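PDB 6TZ0: RNA-dependent RNA Polymerase from Bombyx mori cytoplasmic polyhedrosis virus, which catalyses RNA-templated RNA synthesis in a double-stranded RNA virus, making plus strands by conservative transcription and complementary minus strands during genome replication. Local coordinates for residues 658-663 with 668-673; 141-146 with 786-791; 457-460 with 464-467; 85-90 with 94-99. One frame throughout, in Å; residues are numbered along the deposited sequence.

Contact 1: 658-663 with 668-673; sequences GNELKR and KNSCLT
R663 and K668 make the tight end of this contact. K668 N donates to R663 O at 2.8 Å, with an N-H...O angle of 152°. R663 is near the C-terminal end of helix 644-665, and this bond helps tie the helix end to the chain that follows. The R663 side chain then turns onto N669. Its NH2 bonds to N669 O at 3.2 Å, with the oxygen near the guanidinium plane. NE adds a weak bond to the same oxygen. A bend at chi3 (57°) turns the NE and NH2 edge toward that carbonyl. K668 CB lies over one guanidinium face, 3.9 Å from R663 NH2, and S699 and H696 of helix 690-705 also touch R663.

The E660 end is held more weakly. S670 is exposed, as are K668 and N669 at the other end, while L672 is buried. S670 OG gives E660 OE2 a weak bond of 3.3 Å. E660 reaches it with an extended side chain. L672 CD2 is 4.1 Å from E660 OE1.

The contact joins helix 644-665 to edge strand 672-677 of the catalytic region. Its chemistry implies that R663 holds the connection twice, by its own carbonyl to K668 N and by its guanidinium to N669 O, while the S670-E660 bond is weak and E660's salt bridge goes to R657.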
loop_
_atom_site.group_PDB
_atom_site.type_symbol
_atom_site.label_atom_id
_atom_site.label_comp_id
_atom_site.label_asym_id
_atom_site.label_seq_id
_atom_site.Cartn_x
_atom_site.Cartn_y
_atom_site.Cartn_z
ATOM N N GLY A 658 1.550 -21.407 17.032
ATOM C CA GLY A 658 1.326 -21.521 18.453
ATOM C C GLY A 658 0.173 -22.430 18.798
ATOM O O GLY A 658 0.165 -23.033 19.870
ATOM N N ASN A 659 -0.817 -22.547 17.910
ATOM C CA ASN A 659 -1.852 -23.546 18.137
ATOM C C ASN A 659 -1.294 -24.950 17.980
ATOM O O ASN A 659 -1.734 -25.868 18.675
ATOM C CB ASN A 659 -3.015 -23.348 17.174
ATOM C CG ASN A 659 -4.256 -24.080 17.613
ATOM O OD1 ASN A 659 -4.328 -24.589 18.727
ATOM N ND2 ASN A 659 -5.223 -24.181 16.724
ATOM N N GLU A 660 -0.333 -25.124 17.072
ATOM C CA GLU A 660 0.362 -26.406 16.954
ATOM C C GLU A 660 1.100 -26.759 18.247
ATOM O O GLU A 660 0.983 -27.883 18.758
ATOM C CB GLU A 660 1.319 -26.355 15.762
ATOM C CG GLU A 660 2.022 -27.646 15.434
ATOM C CD GLU A 660 2.837 -27.553 14.160
ATOM O OE1 GLU A 660 2.888 -26.460 13.569
ATOM O OE2 GLU A 660 3.414 -28.576 13.738
ATOM N N LEU A 661 1.821 -25.785 18.817
ATOM C CA LEU A 661 2.506 -26.002 20.095
ATOM C C LEU A 661 1.527 -26.237 21.245
ATOM O O LEU A 661 1.798 -27.039 22.147
ATOM C CB LEU A 661 3.397 -24.812 20.427
ATOM C CG LEU A 661 4.573 -24.505 19.518
ATOM C CD1 LEU A 661 5.272 -23.252 19.994
ATOM C CD2 LEU A 661 5.520 -25.679 19.482
ATOM N N LYS A 662 0.389 -25.542 21.233
ATOM C CA LYS A 662 -0.609 -25.683 22.287
ATOM C C LYS A 662 -1.283 -27.045 22.246
ATOM O O LYS A 662 -1.533 -27.647 23.298
ATOM C CB LYS A 662 -1.643 -24.569 22.146
ATOM C CG LYS A 662 -2.738 -24.544 23.184
ATOM C CD LYS A 662 -2.190 -24.172 24.539
ATOM C CE LYS A 662 -3.309 -23.859 25.512
ATOM N NZ LYS A 662 -4.170 -25.028 25.811
ATOM N N ARG A 663 -1.568 -27.547 21.045
ATOM C CA ARG A 663 -2.076 -28.903 20.904
ATOM C C ARG A 663 -1.043 -29.932 21.329
ATOM O O ARG A 663 -1.403 -30.978 21.874
ATOM C CB ARG A 663 -2.507 -29.159 19.467
ATOM C CG ARG A 663 -3.791 -28.503 19.077
ATOM C CD ARG A 663 -4.026 -28.711 17.607
ATOM N NE ARG A 663 -4.034 -30.119 17.237
ATOM C CZ ARG A 663 -5.106 -30.898 17.265
ATOM N NH1 ARG A 663 -6.273 -30.412 17.658
ATOM N NH2 ARG A 663 -5.006 -32.166 16.903
ATOM N N LYS A 668 -2.028 -33.654 22.110
ATOM C CA LYS A 668 -2.602 -33.951 20.810
ATOM C C LYS A 668 -1.543 -33.790 19.733
ATOM O O LYS A 668 -0.663 -32.934 19.831
ATOM C CB LYS A 668 -3.784 -33.032 20.520
ATOM C CG LYS A 668 -4.925 -33.232 21.472
ATOM C CD LYS A 668 -6.051 -32.265 21.210
ATOM C CE LYS A 668 -7.157 -32.453 22.227
ATOM N NZ LYS A 668 -8.274 -31.505 22.009
ATOM N N ASN A 669 -1.642 -34.608 18.697
ATOM C CA ASN A 669 -0.649 -34.568 17.641
ATOM C C ASN A 669 -0.878 -33.369 16.727
ATOM O O ASN A 669 -1.888 -32.670 16.804
ATOM C CB ASN A 669 -0.659 -35.871 16.846
ATOM C CG ASN A 669 -2.023 -36.199 16.261
ATOM O OD1 ASN A 669 -3.009 -35.507 16.503
ATOM N ND2 ASN A 669 -2.072 -37.241 15.452
ATOM N N SER A 670 0.075 -33.139 15.839
ATOM C CA SER A 670 -0.090 -32.198 14.750
ATOM C C SER A 670 0.018 -32.964 13.446
ATOM O O SER A 670 0.883 -33.828 13.290
ATOM C CB SER A 670 0.956 -31.094 14.783
ATOM O OG SER A 670 2.230 -31.581 14.422
ATOM N N CYS A 671 -0.879 -32.660 12.520
ATOM C CA CYS A 671 -0.817 -33.213 11.179
ATOM C C CYS A 671 -0.465 -32.148 10.152
ATOM O O CYS A 671 -0.494 -32.422 8.949
ATOM C CB CYS A 671 -2.145 -33.884 10.839
ATOM S SG CYS A 671 -3.501 -32.747 10.904
ATOM N N LEU A 672 -0.098 -30.957 10.607
ATOM C CA LEU A 672 0.143 -29.813 9.740
ATOM C C LEU A 672 1.499 -29.960 9.067
ATOM O O LEU A 672 2.519 -30.117 9.743
ATOM C CB LEU A 672 0.076 -28.528 10.561
ATOM C CG LEU A 672 0.030 -27.141 9.922
ATOM C CD1 LEU A 672 -0.785 -26.247 10.809
ATOM C CD2 LEU A 672 1.402 -26.544 9.769
ATOM N N THR A 673 1.512 -29.886 7.740
ATOM C CA THR A 673 2.754 -30.015 6.991
ATOM C C THR A 673 3.385 -28.659 6.686
ATOM O O THR A 673 4.501 -28.377 7.127
ATOM C CB THR A 673 2.493 -30.775 5.697
ATOM O OG1 THR A 673 1.572 -30.027 4.907
ATOM C CG2 THR A 673 1.887 -32.115 5.999
#

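Contact 2: 141-146 with 786-791; sequences RFADLW and AICLRR
F142 has the most surface buried here, and it packs against both C788 and L789. Its CB lies 4.0 Å from C788 CB. Its ring atom CD1 is 3.7 Å from L789 CD2, the closest approach of the two side chains. The methyl comes in obliquely and also lies near F142 CB, so it sits by the root of the ring. R141 CG covers one face of the ring, over its centre. L760 of helix 754-766 is another neighbour of F142.

C788 is next in buried area. Its CB, rather than its sulfur, makes the contact and meets two side chains. One is F142. The other is A143, whose CB is also 4.0 Å away. A143 CB further approaches the C788 carbonyl, at 3.6 Å from C788 O. The two backbones are nearest at this pair, with CA atoms 5.4 Å apart.

L789 follows. Its CB does not point straight at segment 141-146, but the CD2 branch reaches F142. The same side chain rests on A756 and M757, so helix 754-766 touches both F142 and L789.

The contact joins the turn leading into helix 145-160 with the loop between helix 774-786 and strand 791-795. R791 of segment 786-791 and R147, close to A143, bind ATP in another structure of this protein; their side chains touch. The chemistry is wholly apolar between side chains. It implies that buried van der Waals packing brings together two chain regions that both contribute to the ATP site.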
loop_
_atom_site.group_PDB
_atom_site.type_symbol
_atom_site.label_atom_id
_atom_site.label_comp_id
_atom_site.label_asym_id
_atom_site.label_seq_id
_atom_site.Cartn_x
_atom_site.Cartn_y
_atom_site.Cartn_z
ATOM N N ARG A 141 -9.532 1.496 -22.106
ATOM C CA ARG A 141 -8.091 1.336 -22.038
ATOM C C ARG A 141 -7.368 1.944 -23.233
ATOM O O ARG A 141 -6.317 2.567 -23.061
ATOM C CB ARG A 141 -7.739 -0.146 -21.894
ATOM C CG ARG A 141 -6.263 -0.393 -21.632
ATOM C CD ARG A 141 -5.974 -1.847 -21.376
ATOM N NE ARG A 141 -6.517 -2.314 -20.110
ATOM C CZ ARG A 141 -5.870 -2.255 -18.953
ATOM N NH1 ARG A 141 -4.646 -1.758 -18.893
ATOM N NH2 ARG A 141 -6.446 -2.708 -17.855
ATOM N N PHE A 142 -7.907 1.807 -24.441
ATOM C CA PHE A 142 -7.137 2.165 -25.622
ATOM C C PHE A 142 -7.741 3.305 -26.424
ATOM O O PHE A 142 -7.010 4.199 -26.866
ATOM C CB PHE A 142 -6.960 0.936 -26.519
ATOM C CG PHE A 142 -6.192 -0.168 -25.871
ATOM C CD1 PHE A 142 -4.838 -0.031 -25.624
ATOM C CD2 PHE A 142 -6.812 -1.354 -25.535
ATOM C CE1 PHE A 142 -4.122 -1.048 -25.039
ATOM C CE2 PHE A 142 -6.097 -2.375 -24.954
ATOM C CZ PHE A 142 -4.751 -2.221 -24.708
ATOM N N ALA A 143 -9.049 3.306 -26.631
ATOM C CA ALA A 143 -9.686 4.287 -27.494
ATOM C C ALA A 143 -11.071 4.560 -26.928
ATOM O O ALA A 143 -11.332 4.293 -25.753
ATOM C CB ALA A 143 -9.725 3.786 -28.947
ATOM N N ASP A 144 -11.953 5.111 -27.752
ATOM C CA ASP A 144 -13.347 5.223 -27.365
ATOM C C ASP A 144 -13.979 3.838 -27.265
ATOM O O ASP A 144 -13.471 2.853 -27.801
ATOM C CB ASP A 144 -14.111 6.088 -28.364
ATOM C CG ASP A 144 -13.680 7.540 -28.318
ATOM O OD1 ASP A 144 -13.244 8.000 -27.241
ATOM O OD2 ASP A 144 -13.779 8.228 -29.357
ATOM N N LEU A 145 -15.111 3.777 -26.567
ATOM C CA LEU A 145 -15.737 2.494 -26.274
ATOM C C LEU A 145 -16.376 1.871 -27.509
ATOM O O LEU A 145 -16.424 0.637 -27.628
ATOM C CB LEU A 145 -16.763 2.664 -25.151
ATOM C CG LEU A 145 -18.145 3.296 -25.345
ATOM C CD1 LEU A 145 -18.980 2.999 -24.128
ATOM C CD2 LEU A 145 -18.098 4.793 -25.565
ATOM N N TRP A 146 -16.837 2.694 -28.452
ATOM C CA TRP A 146 -17.416 2.133 -29.663
ATOM C C TRP A 146 -16.343 1.562 -30.574
ATOM O O TRP A 146 -16.601 0.594 -31.287
ATOM C CB TRP A 146 -18.251 3.176 -30.405
ATOM C CG TRP A 146 -19.417 3.677 -29.612
ATOM C CD1 TRP A 146 -19.550 4.905 -29.046
ATOM C CD2 TRP A 146 -20.579 2.934 -29.229
ATOM N NE1 TRP A 146 -20.740 4.991 -28.369
ATOM C CE2 TRP A 146 -21.390 3.791 -28.466
ATOM C CE3 TRP A 146 -21.022 1.636 -29.479
ATOM C CZ2 TRP A 146 -22.611 3.390 -27.945
ATOM C CZ3 TRP A 146 -22.228 1.241 -28.961
ATOM C CH2 TRP A 146 -23.012 2.113 -28.206
ATOM N N ALA A 786 -5.443 -2.887 -34.840
ATOM C CA ALA A 786 -5.788 -2.378 -36.161
ATOM C C ALA A 786 -6.883 -1.325 -36.134
ATOM O O ALA A 786 -6.967 -0.517 -37.064
ATOM C CB ALA A 786 -6.234 -3.525 -37.067
ATOM N N ILE A 787 -7.708 -1.311 -35.095
ATOM C CA ILE A 787 -8.758 -0.306 -35.019
ATOM C C ILE A 787 -8.521 0.746 -33.931
ATOM O O ILE A 787 -8.523 1.942 -34.204
ATOM C CB ILE A 787 -10.129 -0.980 -34.828
ATOM C CG1 ILE A 787 -10.524 -1.719 -36.106
ATOM C CG2 ILE A 787 -11.187 0.040 -34.450
ATOM C CD1 ILE A 787 -11.529 -2.824 -35.890
ATOM N N CYS A 788 -8.301 0.287 -32.706
ATOM C CA CYS A 788 -8.080 1.166 -31.556
ATOM C C CYS A 788 -6.814 2.025 -31.523
ATOM O O CYS A 788 -6.864 3.178 -31.110
ATOM C CB CYS A 788 -8.194 0.367 -30.255
ATOM S SG CYS A 788 -9.792 -0.445 -30.050
ATOM N N LEU A 789 -5.686 1.464 -31.934
ATOM C CA LEU A 789 -4.411 2.182 -31.889
ATOM C C LEU A 789 -3.910 2.761 -33.215
ATOM O O LEU A 789 -2.761 3.181 -33.308
ATOM C CB LEU A 789 -3.327 1.282 -31.287
ATOM C CG LEU A 789 -3.656 0.579 -29.970
ATOM C CD1 LEU A 789 -2.590 -0.454 -29.648
ATOM C CD2 LEU A 789 -3.777 1.579 -28.834
ATOM N N ARG A 790 -4.756 2.781 -34.235
ATOM C CA ARG A 790 -4.344 3.254 -35.558
ATOM C C ARG A 790 -4.430 4.750 -35.903
ATOM O O ARG A 790 -4.012 5.142 -36.989
ATOM C CB ARG A 790 -5.070 2.441 -36.631
ATOM C CG ARG A 790 -4.409 2.499 -37.993
ATOM C CD ARG A 790 -4.913 1.380 -38.881
ATOM N NE ARG A 790 -4.340 1.458 -40.216
ATOM C CZ ARG A 790 -4.636 0.617 -41.197
ATOM N NH1 ARG A 790 -5.497 -0.366 -40.986
ATOM N NH2 ARG A 790 -4.072 0.757 -42.385
ATOM N N ARG A 791 -4.942 5.587 -35.006
ATOM C CA ARG A 791 -5.089 7.012 -35.329
ATOM C C ARG A 791 -4.123 7.982 -34.655
ATOM O O ARG A 791 -3.961 7.973 -33.439
ATOM C CB ARG A 791 -6.513 7.471 -35.027
ATOM C CG ARG A 791 -7.577 6.847 -35.906
ATOM C CD ARG A 791 -8.830 7.699 -35.874
ATOM N NE ARG A 791 -8.514 9.097 -36.140
ATOM C CZ ARG A 791 -9.419 10.028 -36.413
ATOM N NH1 ARG A 791 -9.037 11.275 -36.646
ATOM N NH2 ARG A 791 -10.705 9.712 -36.458
#

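Contact 3: 457-460 with 464-467; sequences AREY and ERIF
R465 reaches from helix 464-469 to two successive backbone carbonyls, those of E459 and Y460. The hydrogen bonds come first. NE donates to E459 O at 2.9 Å, with a bent N-H...O angle of 133°. NH1 donates to Y460 O at 2.7 Å, at a straighter 150°. Both oxygens lie at the guanidinium edge, slightly tilted from its plane. The R465 chain leaves the helix with CG anti to the backbone N. It then bends at chi3, which presents NE and NH1 to the loop.

Van der Waals contacts form a second group. R465 NH1 is 3.6 Å from Y460 CD1 and meets the ring obliquely, although ring and guanidinium planes are only 13° apart. The E459 side chain runs past the R465 aliphatic part, with CG 4.2 Å from R465 CD.

Charged and polar ends also have partners outside the two segments. R465 NH2 forms a salt bridge with D495, F498 adds a cation-pi contact to R465, and E459 OE2 pairs with K468. Y460 OH bonds to D414, and R458 bonds to N64 of the neighbouring Viral structural protein 4 chain.

An arginine near the start of helix 464-469 thus bonds two successive carbonyls of the loop that precedes it, a local loop-to-helix connection in the central polymerase domain.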
loop_
_atom_site.group_PDB
_atom_site.type_symbol
_atom_site.label_atom_id
_atom_site.label_comp_id
_atom_site.label_asym_id
_atom_site.label_seq_id
_atom_site.Cartn_x
_atom_site.Cartn_y
_atom_site.Cartn_z
ATOM N N ALA A 457 14.379 18.641 6.297
ATOM C CA ALA A 457 15.512 17.873 6.790
ATOM C C ALA A 457 16.166 18.507 8.005
ATOM O O ALA A 457 16.914 17.828 8.713
ATOM C CB ALA A 457 16.547 17.705 5.684
ATOM N N ARG A 458 15.900 19.785 8.271
ATOM C CA ARG A 458 16.488 20.447 9.427
ATOM C C ARG A 458 15.871 19.986 10.735
ATOM O O ARG A 458 16.449 20.232 11.797
ATOM C CB ARG A 458 16.333 21.960 9.305
ATOM C CG ARG A 458 14.922 22.448 9.510
ATOM C CD ARG A 458 14.808 23.938 9.292
ATOM N NE ARG A 458 14.923 24.287 7.880
ATOM C CZ ARG A 458 14.934 25.529 7.412
ATOM N NH1 ARG A 458 14.821 26.551 8.246
ATOM N NH2 ARG A 458 15.045 25.749 6.112
ATOM N N GLU A 459 14.719 19.323 10.690
ATOM C CA GLU A 459 14.040 18.867 11.892
ATOM C C GLU A 459 13.887 17.352 11.921
ATOM O O GLU A 459 12.996 16.838 12.597
ATOM C CB GLU A 459 12.683 19.558 12.026
ATOM C CG GLU A 459 11.709 19.296 10.902
ATOM C CD GLU A 459 10.406 20.033 11.107
ATOM O OE1 GLU A 459 10.312 20.811 12.077
ATOM O OE2 GLU A 459 9.466 19.816 10.316
ATOM N N TYR A 460 14.760 16.633 11.215
ATOM C CA TYR A 460 14.750 15.176 11.262
ATOM C C TYR A 460 15.155 14.650 12.633
ATOM O O TYR A 460 14.689 13.584 13.045
ATOM C CB TYR A 460 15.674 14.622 10.178
ATOM C CG TYR A 460 15.789 13.117 10.151
ATOM C CD1 TYR A 460 14.750 12.330 9.681
ATOM C CD2 TYR A 460 16.947 12.487 10.579
ATOM C CE1 TYR A 460 14.856 10.956 9.654
ATOM C CE2 TYR A 460 17.067 11.116 10.548
ATOM C CZ TYR A 460 16.017 10.358 10.090
ATOM O OH TYR A 460 16.130 8.993 10.068
ATOM N N GLU A 464 9.921 17.242 18.430
ATOM C CA GLU A 464 8.593 17.828 18.292
ATOM C C GLU A 464 7.946 17.535 16.948
ATOM O O GLU A 464 6.746 17.782 16.795
ATOM C CB GLU A 464 8.664 19.336 18.515
ATOM C CG GLU A 464 8.966 19.712 19.953
ATOM C CD GLU A 464 7.821 19.373 20.895
ATOM O OE1 GLU A 464 6.650 19.479 20.473
ATOM O OE2 GLU A 464 8.090 18.989 22.052
ATOM N N ARG A 465 8.714 17.015 15.992
ATOM C CA ARG A 465 8.187 16.610 14.694
ATOM C C ARG A 465 7.129 15.517 14.820
ATOM O O ARG A 465 6.103 15.548 14.127
ATOM C CB ARG A 465 9.358 16.161 13.823
ATOM C CG ARG A 465 8.983 15.602 12.497
ATOM C CD ARG A 465 10.188 15.461 11.599
ATOM N NE ARG A 465 11.225 14.562 12.097
ATOM C CZ ARG A 465 11.272 13.256 11.858
ATOM N NH1 ARG A 465 12.271 12.535 12.338
ATOM N NH2 ARG A 465 10.328 12.672 11.136
ATOM N N ILE A 466 7.332 14.581 15.748
ATOM C CA ILE A 466 6.406 13.468 15.933
ATOM C C ILE A 466 5.081 13.958 16.511
ATOM O O ILE A 466 3.993 13.573 16.055
ATOM C CB ILE A 466 7.056 12.410 16.838
ATOM C CG1 ILE A 466 8.420 11.987 16.278
ATOM C CG2 ILE A 466 6.144 11.231 17.009
ATOM C CD1 ILE A 466 8.375 11.382 14.901
ATOM N N PHE A 467 5.151 14.841 17.508
ATOM C CA PHE A 467 3.929 15.364 18.099
ATOM C C PHE A 467 3.222 16.313 17.149
ATOM O O PHE A 467 1.996 16.422 17.189
ATOM C CB PHE A 467 4.226 16.072 19.416
ATOM C CG PHE A 467 4.998 15.242 20.386
ATOM C CD1 PHE A 467 4.477 14.065 20.882
ATOM C CD2 PHE A 467 6.219 15.682 20.861
ATOM C CE1 PHE A 467 5.185 13.309 21.786
ATOM C CE2 PHE A 467 6.928 14.937 21.769
ATOM C CZ PHE A 467 6.410 13.752 22.235
#

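Contact 4: 85-90 with 94-99; sequences DYPLAE and FFKQGH
L88 and F95 form a single backbone bridge between two irregular loop segments, with CA atoms 4.2 Å apart. Beside it, A89 N makes a weak hydrogen bond to F94 O at 3.4 Å.

The F95 ring packs on P87 and L88. Its CD1 is 3.2 Å from P87 O, and the carbonyl oxygen lies at the ring edge, in the ring plane. L88 CD2 comes obliquely to the same ring, 3.7 Å from F95 CD1. Y86 CB also approaches it, near CE1. F95 has CG anti to its carbonyl carbon (chi1 -72°), and its ring turns back onto P87 and L88. Beyond the segments, F627 meets F95 edge-to-face, and E350 and L351 of helix 349-356 touch it.

P87 CG touches both K96 and H99. It is 4.0 Å from K96 CB and 4.1 Å from H99 CB, and both side chains cross the proline at about a right angle. H99 is also bonded within its own segment: ND1 donates to K96 O at 2.7 Å. The K96 side chain is extended and its end leads away; its CB lies 3.7 Å from L88 O.

The Viral structural protein 4 chain also packs here. R500 of that chain makes a cation-pi contact with F94, and its Y473 packs on A89 and K96.

The chemistry across the contact is apolar packing, a carbonyl at the F95 ring edge and one weak backbone bond. This implies that side-chain packing by F95, P87 and K96 probably contributes most to holding the two loop segments together.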
loop_
_atom_site.group_PDB
_atom_site.type_symbol
_atom_site.label_atom_id
_atom_site.label_comp_id
_atom_site.label_asym_id
_atom_site.label_seq_id
_atom_site.Cartn_x
_atom_site.Cartn_y
_atom_site.Cartn_z
ATOM N N ASP A 85 -33.461 6.091 -3.191
ATOM C CA ASP A 85 -32.430 5.088 -3.421
ATOM C C ASP A 85 -31.112 5.480 -2.779
ATOM O O ASP A 85 -30.286 4.606 -2.500
ATOM C CB ASP A 85 -32.202 4.863 -4.915
ATOM C CG ASP A 85 -33.376 4.207 -5.598
ATOM O OD1 ASP A 85 -34.144 3.490 -4.926
ATOM O OD2 ASP A 85 -33.520 4.396 -6.820
ATOM N N TYR A 86 -30.895 6.768 -2.543
ATOM C CA TYR A 86 -29.686 7.264 -1.891
ATOM C C TYR A 86 -30.082 8.156 -0.722
ATOM O O TYR A 86 -29.976 9.384 -0.802
ATOM C CB TYR A 86 -28.815 8.016 -2.895
ATOM C CG TYR A 86 -28.374 7.150 -4.052
ATOM C CD1 TYR A 86 -27.309 6.274 -3.924
ATOM C CD2 TYR A 86 -29.040 7.198 -5.269
ATOM C CE1 TYR A 86 -26.915 5.475 -4.974
ATOM C CE2 TYR A 86 -28.653 6.406 -6.325
ATOM C CZ TYR A 86 -27.590 5.547 -6.173
ATOM O OH TYR A 86 -27.194 4.756 -7.225
ATOM N N PRO A 87 -30.548 7.573 0.381
ATOM C CA PRO A 87 -31.066 8.381 1.485
ATOM C C PRO A 87 -29.942 9.020 2.289
ATOM O O PRO A 87 -28.763 8.720 2.117
ATOM C CB PRO A 87 -31.828 7.362 2.331
ATOM C CG PRO A 87 -31.113 6.106 2.097
ATOM C CD PRO A 87 -30.638 6.134 0.683
ATOM N N LEU A 88 -30.334 9.917 3.181
ATOM C CA LEU A 88 -29.412 10.556 4.101
ATOM C C LEU A 88 -29.894 10.331 5.527
ATOM O O LEU A 88 -30.950 9.743 5.765
ATOM C CB LEU A 88 -29.282 12.053 3.819
ATOM C CG LEU A 88 -28.764 12.495 2.455
ATOM C CD1 LEU A 88 -28.642 13.998 2.430
ATOM C CD2 LEU A 88 -27.453 11.837 2.139
ATOM N N ALA A 89 -29.107 10.814 6.477
ATOM C CA ALA A 89 -29.524 10.800 7.866
ATOM C C ALA A 89 -30.327 12.060 8.170
ATOM O O ALA A 89 -30.509 12.932 7.316
ATOM C CB ALA A 89 -28.311 10.668 8.781
ATOM N N GLU A 90 -30.827 12.153 9.405
ATOM C CA GLU A 90 -31.595 13.327 9.811
ATOM C C GLU A 90 -30.715 14.562 9.895
ATOM O O GLU A 90 -31.117 15.649 9.469
ATOM C CB GLU A 90 -32.284 13.073 11.149
ATOM C CG GLU A 90 -33.477 12.138 11.063
ATOM C CD GLU A 90 -33.097 10.679 11.105
ATOM O OE1 GLU A 90 -31.901 10.379 11.288
ATOM O OE2 GLU A 90 -33.999 9.830 10.945
ATOM N N PHE A 94 -23.974 12.619 6.745
ATOM C CA PHE A 94 -23.473 11.538 5.911
ATOM C C PHE A 94 -24.703 10.795 5.396
ATOM O O PHE A 94 -25.833 11.108 5.775
ATOM C CB PHE A 94 -22.503 10.646 6.709
ATOM C CG PHE A 94 -21.741 9.659 5.878
ATOM C CD1 PHE A 94 -20.754 10.086 5.010
ATOM C CD2 PHE A 94 -22.007 8.304 5.969
ATOM C CE1 PHE A 94 -20.055 9.184 4.239
ATOM C CE2 PHE A 94 -21.315 7.397 5.199
ATOM C CZ PHE A 94 -20.335 7.840 4.336
ATOM N N PHE A 95 -24.480 9.832 4.498
ATOM C CA PHE A 95 -25.527 8.908 4.081
ATOM C C PHE A 95 -26.062 8.106 5.261
ATOM O O PHE A 95 -25.430 7.992 6.315
ATOM C CB PHE A 95 -25.012 7.926 3.032
ATOM C CG PHE A 95 -24.771 8.534 1.690
ATOM C CD1 PHE A 95 -25.831 8.805 0.843
ATOM C CD2 PHE A 95 -23.485 8.793 1.252
ATOM C CE1 PHE A 95 -25.618 9.357 -0.402
ATOM C CE2 PHE A 95 -23.266 9.340 0.001
ATOM C CZ PHE A 95 -24.333 9.620 -0.825
ATOM N N LYS A 96 -27.240 7.526 5.061
ATOM C CA LYS A 96 -27.902 6.748 6.095
ATOM C C LYS A 96 -27.109 5.473 6.377
ATOM O O LYS A 96 -26.373 4.976 5.520
ATOM C CB LYS A 96 -29.336 6.426 5.661
ATOM C CG LYS A 96 -30.259 5.908 6.746
ATOM C CD LYS A 96 -31.664 5.709 6.224
ATOM C CE LYS A 96 -32.580 5.219 7.322
ATOM N NZ LYS A 96 -33.967 5.036 6.830
ATOM N N GLN A 97 -27.233 4.976 7.609
ATOM C CA GLN A 97 -26.478 3.832 8.102
ATOM C C GLN A 97 -26.730 2.560 7.307
ATOM O O GLN A 97 -25.828 2.057 6.632
ATOM C CB GLN A 97 -26.832 3.582 9.560
ATOM C CG GLN A 97 -26.105 2.432 10.183
ATOM C CD GLN A 97 -26.574 2.174 11.585
ATOM O OE1 GLN A 97 -27.444 2.864 12.101
ATOM N NE2 GLN A 97 -26.024 1.158 12.199
ATOM N N GLY A 98 -27.944 2.034 7.372
ATOM C CA GLY A 98 -28.264 0.918 6.515
ATOM C C GLY A 98 -28.915 1.418 5.249
ATOM O O GLY A 98 -30.132 1.618 5.206
ATOM N N HIS A 99 -28.117 1.625 4.210
ATOM C CA HIS A 99 -28.620 2.073 2.926
ATOM C C HIS A 99 -28.350 0.986 1.900
ATOM O O HIS A 99 -27.266 0.395 1.878
ATOM C CB HIS A 99 -28.007 3.419 2.510
ATOM C CG HIS A 99 -26.527 3.391 2.300
ATOM N ND1 HIS A 99 -25.626 3.490 3.336
ATOM C CD2 HIS A 99 -25.790 3.312 1.168
ATOM C CE1 HIS A 99 -24.398 3.457 2.852
ATOM N NE2 HIS A 99 -24.470 3.347 1.539
#

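How the contacts relate
From the N terminus, contact 4 comes first and closes a short loop in the N-terminal region. The chain then reaches 141-146, the first half of contact 2. Its partner, 786-791, comes far later, so contact 2 closes a very long loop. Contacts 3 and 1 are nested inside it, one after the other, both in the central polymerase domain. No two contacts cross. Contacts 1, 3 and 4 each fold the chain back locally, while contact 2 ties the N-terminal region to the loop between helix 774-786 and strand 791-795. Contacts 1 and 2 lie on opposite sides of the chain's centre, their centres about 57 Å apart. No two contacts touch.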